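Local coordinates for Es1 family protein (Ehrlichia chaffeensis, PDB 3L3B) that is of unestablished function but belongs to the DJ-1/PfpI family, has an amidotransferase-like domain and may act in isoprenoid biosynthesis, at residues F140-N149 with V163-A172; L24-H35 with F108-V119. All coordinates share one frame; numbering follows the deposited sequence.

Contact 2 lies in the buried heart of the fold and contact 1 on its flank, their centres about 14 Å apart. Contact 2 pairs two neighbouring parallel strands of the central sheet through backbone hydrogen bonds, then follows the loops beyond the strands' C-terminal ends. Contact 1 crosses two helices, and its chemistry is that of side chains packing on each other and of an arginine gripping a backbone carbonyl; an apolar inner part gives way to charged groups and water toward the surface. They hold different elements but touch, chiefly where the Phe147 ring packs on Ala27, Phe108, Met110 and Leu111, with Phe140 and Val144 adding to it. Along the chain, helix 117-123, which contact 2 enters, directly precedes helix 138-149.

Contact 1: F140-N149 with V163-A172; sequences FKNAVREFYN and VVVALLKDIA
Leu167 meets helix 138-149 with its CG in the crowded position between backbone N and carbonyl carbon (chi1 77°), which turns both methyls into a hole formed by Phe140, Lys141, Val144 and Arg145. This is a single knob-into-hole contact, between helices crossing at -82°. CD2 of Leu167 comes within 3.5 Å of Phe140 CE2, while its CD1 lies 3.7 Å from Val144 CG1. At the edge of the Phe140 ring stands Val163 CG1.

Arg145 folds back at chi2 (-87°) and takes the carbonyl of Leu167 side-on: NE and NH1 each donate to Leu167 O at 2.8 Å, in the guanidinium plane but from opposite faces of the carbonyl. Two donors thus satisfy an oxygen near the C-terminal end of helix 160-168. Ile171 CD1 covers one guanidinium face and Lys141 CE the other, sandwiching the planar group off-centre and limiting its rotation. Asp170 OD2 is 4.1 Å from Arg145 NH1, too far for a salt bridge; a water bonded to Lys141 NZ, Arg145 NH1 and Asp170 OD2 joins the three charged groups instead.

Farther along, Leu168 CD1 lies over a face of the Tyr148 ring, with Leu168 CD2 3.7 Å from Tyr148 CG. The tyrosine's OH passes 3.4 Å from Ala172 CB and is hydrogen-bonded to Asn207.

Both helices pack on one face of the central sheet of the alpha/beta DJ-1/PfpI fold: Val144 rests on Leu111 and Ile154, Val164 on Ile113 and Ala156, and Phe140 on Ile29 and Ile113, so the pair covers strands 24-29, 110-113 and 154-157.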
loop_
_atom_site.group_PDB
_atom_site.type_symbol
_atom_site.label_atom_id
_atom_site.label_comp_id
_atom_site.label_asym_id
_atom_site.label_seq_id
_atom_site.Cartn_x
_atom_site.Cartn_y
_atom_site.Cartn_z
ATOM N N PHE B 140 2.167 23.002 -2.461
ATOM C CA PHE B 140 1.227 22.231 -1.614
ATOM C C PHE B 140 0.201 23.151 -0.908
ATOM O O PHE B 140 -0.986 22.892 -0.964
ATOM C CB PHE B 140 1.976 21.460 -0.526
ATOM C CG PHE B 140 1.076 20.704 0.453
ATOM C CD1 PHE B 140 0.346 19.600 0.042
ATOM C CD2 PHE B 140 1.001 21.064 1.781
ATOM C CE1 PHE B 140 -0.494 18.906 0.925
ATOM C CE2 PHE B 140 0.177 20.359 2.677
ATOM C CZ PHE B 140 -0.552 19.269 2.251
ATOM N N LYS B 141 0.694 24.192 -0.238
ATOM C CA LYS B 141 -0.183 25.186 0.399
ATOM C C LYS B 141 -1.166 25.710 -0.626
ATOM O O LYS B 141 -2.355 25.809 -0.332
ATOM C CB LYS B 141 0.627 26.344 0.985
ATOM C CG LYS B 141 -0.185 27.396 1.709
ATOM C CD LYS B 141 0.711 28.394 2.432
ATOM C CE LYS B 141 -0.146 29.276 3.357
ATOM N NZ LYS B 141 0.575 30.362 4.037
ATOM N N ASN B 142 -0.669 26.087 -1.808
ATOM C CA ASN B 142 -1.526 26.708 -2.832
ATOM C C ASN B 142 -2.593 25.763 -3.334
ATOM O O ASN B 142 -3.727 26.153 -3.540
ATOM C CB ASN B 142 -0.724 27.208 -4.036
ATOM C CG ASN B 142 -0.011 28.508 -3.761
ATOM O OD1 ASN B 142 -0.189 29.117 -2.705
ATOM N ND2 ASN B 142 0.835 28.929 -4.708
ATOM N N ALA B 143 -2.207 24.514 -3.519
ATOM C CA ALA B 143 -3.133 23.476 -3.930
ATOM C C ALA B 143 -4.245 23.264 -2.916
ATOM O O ALA B 143 -5.409 23.262 -3.289
ATOM C CB ALA B 143 -2.397 22.158 -4.175
ATOM N N VAL B 144 -3.887 23.089 -1.649
ATOM C CA VAL B 144 -4.878 22.882 -0.609
ATOM C C VAL B 144 -5.737 24.151 -0.420
ATOM O O VAL B 144 -6.925 24.027 -0.301
ATOM C CB VAL B 144 -4.274 22.454 0.736
ATOM C CG1 VAL B 144 -5.354 22.248 1.741
ATOM C CG2 VAL B 144 -3.420 21.111 0.622
ATOM N N ARG B 145 -5.136 25.353 -0.428
ATOM C CA ARG B 145 -5.920 26.596 -0.383
ATOM C C ARG B 145 -6.884 26.711 -1.580
ATOM O O ARG B 145 -7.976 27.258 -1.430
ATOM C CB ARG B 145 -5.002 27.835 -0.340
ATOM C CG ARG B 145 -4.156 27.954 0.939
ATOM C CD ARG B 145 -4.951 28.677 1.987
ATOM N NE ARG B 145 -4.202 29.095 3.171
ATOM C CZ ARG B 145 -3.858 30.338 3.466
ATOM N NH1 ARG B 145 -3.229 30.579 4.620
ATOM N NH2 ARG B 145 -4.145 31.343 2.634
ATOM N N GLU B 146 -6.493 26.217 -2.768
ATOM C CA GLU B 146 -7.398 26.293 -3.915
ATOM C C GLU B 146 -8.622 25.425 -3.701
ATOM O O GLU B 146 -9.736 25.833 -4.005
ATOM C CB GLU B 146 -6.721 25.949 -5.244
ATOM C CG GLU B 146 -5.950 27.095 -5.850
ATOM C CD GLU B 146 -5.493 26.793 -7.258
ATOM O OE1 GLU B 146 -6.293 26.980 -8.191
ATOM O OE2 GLU B 146 -4.340 26.344 -7.428
ATOM N N PHE B 147 -8.417 24.236 -3.156
ATOM C CA PHE B 147 -9.544 23.357 -2.806
ATOM C C PHE B 147 -10.376 24.047 -1.721
ATOM O O PHE B 147 -11.598 24.116 -1.831
ATOM C CB PHE B 147 -9.079 21.994 -2.309
ATOM C CG PHE B 147 -8.856 20.982 -3.421
ATOM C CD1 PHE B 147 -9.933 20.260 -3.947
ATOM C CD2 PHE B 147 -7.621 20.825 -3.976
ATOM C CE1 PHE B 147 -9.756 19.350 -4.990
ATOM C CE2 PHE B 147 -7.436 19.928 -5.021
ATOM C CZ PHE B 147 -8.520 19.184 -5.515
ATOM N N TYR B 148 -9.723 24.574 -0.702
ATOM C CA TYR B 148 -10.466 25.223 0.401
ATOM C C TYR B 148 -11.231 26.432 -0.081
ATOM O O TYR B 148 -12.427 26.604 0.234
ATOM C CB TYR B 148 -9.543 25.622 1.550
ATOM C CG TYR B 148 -10.293 26.283 2.661
ATOM C CD1 TYR B 148 -11.078 25.540 3.519
ATOM C CD2 TYR B 148 -10.256 27.664 2.822
ATOM C CE1 TYR B 148 -11.801 26.160 4.525
ATOM C CE2 TYR B 148 -10.979 28.303 3.841
ATOM C CZ TYR B 148 -11.736 27.530 4.683
ATOM O OH TYR B 148 -12.486 28.132 5.662
ATOM N N ASN B 149 -10.586 27.279 -0.872
ATOM C CA ASN B 149 -11.306 28.478 -1.354
ATOM C C ASN B 149 -12.432 28.158 -2.360
ATOM O O ASN B 149 -13.361 28.909 -2.469
ATOM C CB ASN B 149 -10.326 29.509 -1.918
ATOM C CG ASN B 149 -9.468 30.140 -0.833
ATOM O OD1 ASN B 149 -8.276 30.371 -1.035
ATOM N ND2 ASN B 149 -10.064 30.385 0.344
ATOM N N VAL B 163 -0.971 19.588 9.468
ATOM C CA VAL B 163 -0.455 20.379 8.383
ATOM C C VAL B 163 -1.545 21.230 7.708
ATOM O O VAL B 163 -1.281 22.390 7.344
ATOM C CB VAL B 163 0.243 19.556 7.331
ATOM C CG1 VAL B 163 0.890 20.503 6.247
ATOM C CG2 VAL B 163 1.311 18.642 7.997
ATOM N N VAL B 164 -2.747 20.652 7.573
ATOM C CA VAL B 164 -3.884 21.364 7.009
ATOM C C VAL B 164 -4.279 22.528 7.912
ATOM O O VAL B 164 -4.527 23.621 7.417
ATOM C CB VAL B 164 -5.098 20.439 6.744
ATOM C CG1 VAL B 164 -6.355 21.294 6.320
ATOM C CG2 VAL B 164 -4.760 19.377 5.700
ATOM N N VAL B 165 -4.344 22.288 9.222
ATOM C CA VAL B 165 -4.668 23.351 10.177
ATOM C C VAL B 165 -3.699 24.510 9.989
ATOM O O VAL B 165 -4.128 25.652 9.824
ATOM C CB VAL B 165 -4.733 22.827 11.646
ATOM C CG1 VAL B 165 -4.730 23.923 12.649
ATOM C CG2 VAL B 165 -5.970 21.889 11.801
ATOM N N ALA B 166 -2.409 24.185 9.930
ATOM C CA ALA B 166 -1.354 25.195 9.850
ATOM C C ALA B 166 -1.449 26.015 8.552
ATOM O O ALA B 166 -1.412 27.238 8.552
ATOM C CB ALA B 166 0.044 24.507 9.964
ATOM N N LEU B 167 -1.606 25.339 7.434
ATOM C CA LEU B 167 -1.653 26.037 6.189
ATOM C C LEU B 167 -2.936 26.893 6.042
ATOM O O LEU B 167 -2.915 27.848 5.274
ATOM C CB LEU B 167 -1.446 25.084 5.006
ATOM C CG LEU B 167 -2.568 24.167 4.514
ATOM C CD1 LEU B 167 -3.499 24.887 3.513
ATOM C CD2 LEU B 167 -2.031 22.844 3.837
ATOM N N LEU B 168 -4.018 26.543 6.740
ATOM C CA LEU B 168 -5.267 27.354 6.721
ATOM C C LEU B 168 -5.385 28.444 7.834
ATOM O O LEU B 168 -6.308 29.266 7.822
ATOM C CB LEU B 168 -6.469 26.440 6.746
ATOM C CG LEU B 168 -6.689 25.582 5.503
ATOM C CD1 LEU B 168 -7.829 24.569 5.729
ATOM C CD2 LEU B 168 -6.896 26.451 4.220
ATOM N N LYS B 169 -4.456 28.458 8.775
ATOM C CA LYS B 169 -4.639 29.187 10.035
ATOM C C LYS B 169 -4.836 30.692 9.908
ATOM O O LYS B 169 -5.444 31.295 10.780
ATOM C CB LYS B 169 -3.463 28.930 10.979
ATOM C CG LYS B 169 -2.249 29.773 10.685
ATOM C CD LYS B 169 -1.000 29.174 11.337
ATOM C CE LYS B 169 -0.581 29.920 12.608
ATOM N NZ LYS B 169 0.888 29.605 12.854
ATOM N N ASP B 170 -4.304 31.290 8.849
ATOM C CA ASP B 170 -4.481 32.726 8.642
ATOM C C ASP B 170 -5.849 33.091 8.110
ATOM O O ASP B 170 -6.243 34.209 8.226
ATOM C CB ASP B 170 -3.422 33.279 7.699
ATOM C CG ASP B 170 -2.010 33.087 8.245
ATOM O OD1 ASP B 170 -1.780 33.328 9.477
ATOM O OD2 ASP B 170 -1.148 32.698 7.436
ATOM N N ILE B 171 -6.564 32.140 7.530
ATOM C CA ILE B 171 -7.877 32.410 6.975
ATOM C C ILE B 171 -9.005 31.588 7.617
ATOM O O ILE B 171 -10.162 31.877 7.385
ATOM C CB ILE B 171 -7.886 32.218 5.419
ATOM C CG1 ILE B 171 -7.618 30.764 5.041
ATOM C CG2 ILE B 171 -6.879 33.221 4.735
ATOM C CD1 ILE B 171 -7.798 30.446 3.533
ATOM N N ALA B 172 -8.668 30.574 8.432
ATOM C CA ALA B 172 -9.677 29.772 9.085
ATOM C C ALA B 172 -9.143 29.079 10.356
ATOM O O ALA B 172 -7.947 28.750 10.444
ATOM C CB ALA B 172 -10.172 28.700 8.080
HETATM O O HOH W 1 -1.075 32.643 4.782
HETATM O O HOH W 2 -12.415 31.405 6.378
#

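Contact 2: L24-H35 with F108-V119; sequences LNSAVILAGCGH and FDMLVIPGGYGV
Ala27 pairs with Leu111 in the parallel strands, its N donating to Met110 O and its O accepting Val112 N (2.9 Å). Val112 O in turn accepts Ile29 N. Ser26 OG also reaches Ala27 O (3.1 Å), from above the carbonyl plane and on the face opposite Val112 N.

On one side of the sheet Ala27 CB sits over the centre of the Phe108 ring, a CH-pi contact 4.0 Å from the centroid, and Leu111 CD1 touches Ile29 CD1 at 3.6 Å. On the other, Met110 CG, set between backbone N and carbonyl carbon (chi1 59°), lies 3.4 Å from Ser26 OG.

Asp109 closes the start of the pairing: its OD2 accepts Asn25 N at 2.8 Å, while Asp109 N donates to Asn25 O. Past the strands, one water bridges Ile29 O and Pro114 O, and His35 O accepts Tyr117 N, where the chain turns toward helix 117-123. Nearby, Cys33 O bonds Arg91 of the second subunit. Ser160 OG also bonds Pro114 O, and Glu43 holds Gly115 N.

These are adjacent strands in the middle of the mostly parallel sheet of the alpha/beta DJ-1/PfpI fold; strand 56-62 flanks 24-29, and helices 41-53 and 221-238 cover the Ser26, Met110 and Val112 face.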
loop_
_atom_site.group_PDB
_atom_site.type_symbol
_atom_site.label_atom_id
_atom_site.label_comp_id
_atom_site.label_asym_id
_atom_site.label_seq_id
_atom_site.Cartn_x
_atom_site.Cartn_y
_atom_site.Cartn_z
ATOM N N LEU B 24 -18.060 11.862 -9.820
ATOM C CA LEU B 24 -17.202 12.343 -8.705
ATOM C C LEU B 24 -15.737 11.993 -8.916
ATOM O O LEU B 24 -15.411 10.856 -9.246
ATOM C CB LEU B 24 -17.633 11.758 -7.349
ATOM C CG LEU B 24 -19.009 12.124 -6.769
ATOM C CD1 LEU B 24 -19.060 11.868 -5.267
ATOM C CD2 LEU B 24 -19.360 13.570 -7.029
ATOM N N ASN B 25 -14.874 12.978 -8.691
ATOM C CA ASN B 25 -13.426 12.838 -8.795
ATOM C C ASN B 25 -12.720 13.398 -7.572
ATOM O O ASN B 25 -13.122 14.461 -7.057
ATOM C CB ASN B 25 -12.914 13.651 -9.967
ATOM C CG ASN B 25 -13.291 13.076 -11.270
ATOM O OD1 ASN B 25 -12.647 12.136 -11.730
ATOM N ND2 ASN B 25 -14.329 13.632 -11.898
ATOM N N SER B 26 -11.643 12.730 -7.163
ATOM C CA SER B 26 -10.819 13.177 -6.024
ATOM C C SER B 26 -9.367 13.290 -6.390
ATOM O O SER B 26 -8.838 12.406 -7.068
ATOM C CB SER B 26 -10.933 12.199 -4.878
ATOM O OG SER B 26 -10.228 12.707 -3.773
ATOM N N ALA B 27 -8.707 14.350 -5.950
ATOM C CA ALA B 27 -7.255 14.426 -6.007
ATOM C C ALA B 27 -6.695 13.745 -4.749
ATOM O O ALA B 27 -7.356 13.737 -3.698
ATOM C CB ALA B 27 -6.780 15.878 -6.081
ATOM N N VAL B 28 -5.521 13.125 -4.864
ATOM C CA VAL B 28 -4.828 12.517 -3.721
ATOM C C VAL B 28 -3.417 13.025 -3.779
ATOM O O VAL B 28 -2.771 12.885 -4.828
ATOM C CB VAL B 28 -4.844 10.965 -3.774
ATOM C CG1 VAL B 28 -4.013 10.329 -2.590
ATOM C CG2 VAL B 28 -6.297 10.459 -3.805
ATOM N N ILE B 29 -2.928 13.620 -2.685
ATOM C CA ILE B 29 -1.593 14.158 -2.656
ATOM C C ILE B 29 -0.697 13.212 -1.860
ATOM O O ILE B 29 -0.988 12.847 -0.728
ATOM C CB ILE B 29 -1.529 15.581 -2.086
ATOM C CG1 ILE B 29 -2.262 16.539 -3.033
ATOM C CG2 ILE B 29 -0.082 15.994 -1.928
ATOM C CD1 ILE B 29 -2.526 17.965 -2.503
ATOM N N LEU B 30 0.422 12.872 -2.474
ATOM C CA LEU B 30 1.378 11.968 -1.914
ATOM C C LEU B 30 2.739 12.642 -1.698
ATOM O O LEU B 30 3.102 13.656 -2.355
ATOM C CB LEU B 30 1.524 10.801 -2.896
ATOM C CG LEU B 30 0.294 9.960 -3.230
ATOM C CD1 LEU B 30 0.660 8.864 -4.231
ATOM C CD2 LEU B 30 -0.227 9.312 -1.937
ATOM N N ALA B 31 3.486 12.085 -0.746
ATOM C CA ALA B 31 4.739 12.675 -0.327
ATOM C C ALA B 31 5.913 11.721 -0.445
ATOM O O ALA B 31 6.946 12.035 0.103
ATOM C CB ALA B 31 4.650 13.177 1.130
ATOM N N GLY B 32 5.749 10.575 -1.130
ATOM C CA GLY B 32 6.793 9.582 -1.255
ATOM C C GLY B 32 6.141 8.217 -1.012
ATOM O O GLY B 32 4.940 8.069 -1.092
ATOM N N CYS B 33 6.929 7.201 -0.753
ATOM C CA CYS B 33 6.360 5.856 -0.598
ATOM C C CYS B 33 6.954 5.175 0.614
ATOM O O CYS B 33 7.900 4.385 0.506
ATOM C CB CYS B 33 6.627 5.083 -1.871
ATOM S SG CYS B 33 5.993 3.422 -1.875
ATOM N N GLY B 34 6.402 5.471 1.770
ATOM C CA GLY B 34 6.906 4.936 3.051
ATOM C C GLY B 34 6.590 5.815 4.240
ATOM O O GLY B 34 6.756 7.026 4.173
ATOM N N HIS B 35 6.140 5.217 5.347
ATOM C CA HIS B 35 5.725 5.999 6.474
ATOM C C HIS B 35 6.804 6.877 7.133
ATOM O O HIS B 35 6.471 7.932 7.739
ATOM C CB HIS B 35 5.006 5.132 7.526
ATOM C CG HIS B 35 5.895 4.391 8.481
ATOM N ND1 HIS B 35 6.525 3.218 8.163
ATOM C CD2 HIS B 35 6.163 4.610 9.799
ATOM C CE1 HIS B 35 7.211 2.778 9.208
ATOM N NE2 HIS B 35 6.990 3.598 10.222
ATOM N N PHE B 108 -11.783 18.442 -10.083
ATOM C CA PHE B 108 -12.058 17.603 -8.921
ATOM C C PHE B 108 -13.164 18.173 -8.035
ATOM O O PHE B 108 -13.397 19.371 -8.026
ATOM C CB PHE B 108 -10.769 17.382 -8.086
ATOM C CG PHE B 108 -9.636 16.828 -8.871
ATOM C CD1 PHE B 108 -9.568 15.486 -9.136
ATOM C CD2 PHE B 108 -8.669 17.670 -9.403
ATOM C CE1 PHE B 108 -8.527 14.959 -9.890
ATOM C CE2 PHE B 108 -7.656 17.189 -10.167
ATOM C CZ PHE B 108 -7.569 15.808 -10.418
ATOM N N ASP B 109 -13.808 17.271 -7.293
ATOM C CA ASP B 109 -14.789 17.591 -6.261
ATOM C C ASP B 109 -14.231 17.663 -4.831
ATOM O O ASP B 109 -14.859 18.270 -3.955
ATOM C CB ASP B 109 -15.870 16.518 -6.261
ATOM C CG ASP B 109 -16.511 16.374 -7.583
ATOM O OD1 ASP B 109 -17.299 17.244 -7.944
ATOM O OD2 ASP B 109 -16.216 15.404 -8.275
ATOM N N MET B 110 -13.076 17.028 -4.600
ATOM C CA MET B 110 -12.510 16.861 -3.271
ATOM C C MET B 110 -11.007 16.519 -3.374
ATOM O O MET B 110 -10.517 16.194 -4.451
ATOM C CB MET B 110 -13.247 15.743 -2.512
ATOM C CG MET B 110 -13.215 14.314 -3.194
ATOM S SD MET B 110 -14.073 12.973 -2.255
ATOM C CE MET B 110 -12.744 12.405 -1.215
ATOM N N LEU B 111 -10.341 16.542 -2.222
ATOM C CA LEU B 111 -8.929 16.285 -2.057
ATOM C C LEU B 111 -8.775 15.401 -0.852
ATOM O O LEU B 111 -9.430 15.628 0.156
ATOM C CB LEU B 111 -8.197 17.611 -1.810
ATOM C CG LEU B 111 -6.722 17.538 -1.449
ATOM C CD1 LEU B 111 -5.950 16.942 -2.662
ATOM C CD2 LEU B 111 -6.175 18.852 -1.033
ATOM N N VAL B 112 -7.940 14.353 -0.964
ATOM C CA VAL B 112 -7.545 13.560 0.199
ATOM C C VAL B 112 -6.013 13.560 0.307
ATOM O O VAL B 112 -5.295 13.455 -0.707
ATOM C CB VAL B 112 -8.139 12.138 0.180
ATOM C CG1 VAL B 112 -7.879 11.433 1.516
ATOM C CG2 VAL B 112 -9.633 12.209 -0.089
ATOM N N ILE B 113 -5.531 13.754 1.536
ATOM C CA ILE B 113 -4.135 13.731 1.866
ATOM C C ILE B 113 -3.856 12.614 2.886
ATOM O O ILE B 113 -4.035 12.802 4.092
ATOM C CB ILE B 113 -3.686 15.061 2.479
ATOM C CG1 ILE B 113 -4.230 16.230 1.648
ATOM C CG2 ILE B 113 -2.179 15.087 2.528
ATOM C CD1 ILE B 113 -4.147 17.612 2.322
ATOM N N PRO B 114 -3.368 11.457 2.414
ATOM C CA PRO B 114 -2.928 10.440 3.376
ATOM C C PRO B 114 -1.841 10.983 4.292
ATOM O O PRO B 114 -1.213 12.004 3.992
ATOM C CB PRO B 114 -2.369 9.345 2.476
ATOM C CG PRO B 114 -3.056 9.514 1.158
ATOM C CD PRO B 114 -3.337 10.980 1.027
ATOM N N GLY B 115 -1.559 10.312 5.403
ATOM C CA GLY B 115 -0.515 10.801 6.276
ATOM C C GLY B 115 0.832 10.192 5.904
ATOM O O GLY B 115 1.063 9.765 4.752
ATOM N N GLY B 116 1.689 10.159 6.910
ATOM C CA GLY B 116 3.042 9.645 6.794
ATOM C C GLY B 116 3.950 10.787 7.181
ATOM O O GLY B 116 3.641 11.943 6.916
ATOM N N TYR B 117 5.107 10.432 7.740
ATOM C CA TYR B 117 6.065 11.382 8.261
ATOM C C TYR B 117 6.553 12.275 7.170
ATOM O O TYR B 117 6.890 13.441 7.419
ATOM C CB TYR B 117 7.228 10.647 8.945
ATOM C CG TYR B 117 8.168 11.529 9.742
ATOM C CD1 TYR B 117 7.806 12.003 11.007
ATOM C CD2 TYR B 117 9.410 11.913 9.222
ATOM C CE1 TYR B 117 8.669 12.826 11.745
ATOM C CE2 TYR B 117 10.280 12.737 9.954
ATOM C CZ TYR B 117 9.899 13.183 11.215
ATOM O OH TYR B 117 10.737 13.986 11.951
ATOM N N GLY B 118 6.571 11.761 5.946
ATOM C CA GLY B 118 6.952 12.575 4.785
ATOM C C GLY B 118 6.084 13.763 4.471
ATOM O O GLY B 118 6.559 14.770 3.947
ATOM N N VAL B 119 4.802 13.658 4.770
ATOM C CA VAL B 119 3.921 14.769 4.581
ATOM C C VAL B 119 4.404 15.902 5.451
ATOM O O VAL B 119 4.578 17.003 4.953
ATOM C CB VAL B 119 2.455 14.422 4.917
ATOM C CG1 VAL B 119 1.540 15.661 4.769
ATOM C CG2 VAL B 119 1.986 13.289 4.018
HETATM O O HOH W 3 -15.978 15.902 -10.622
HETATM O O HOH W 4 0.261 11.630 1.524
#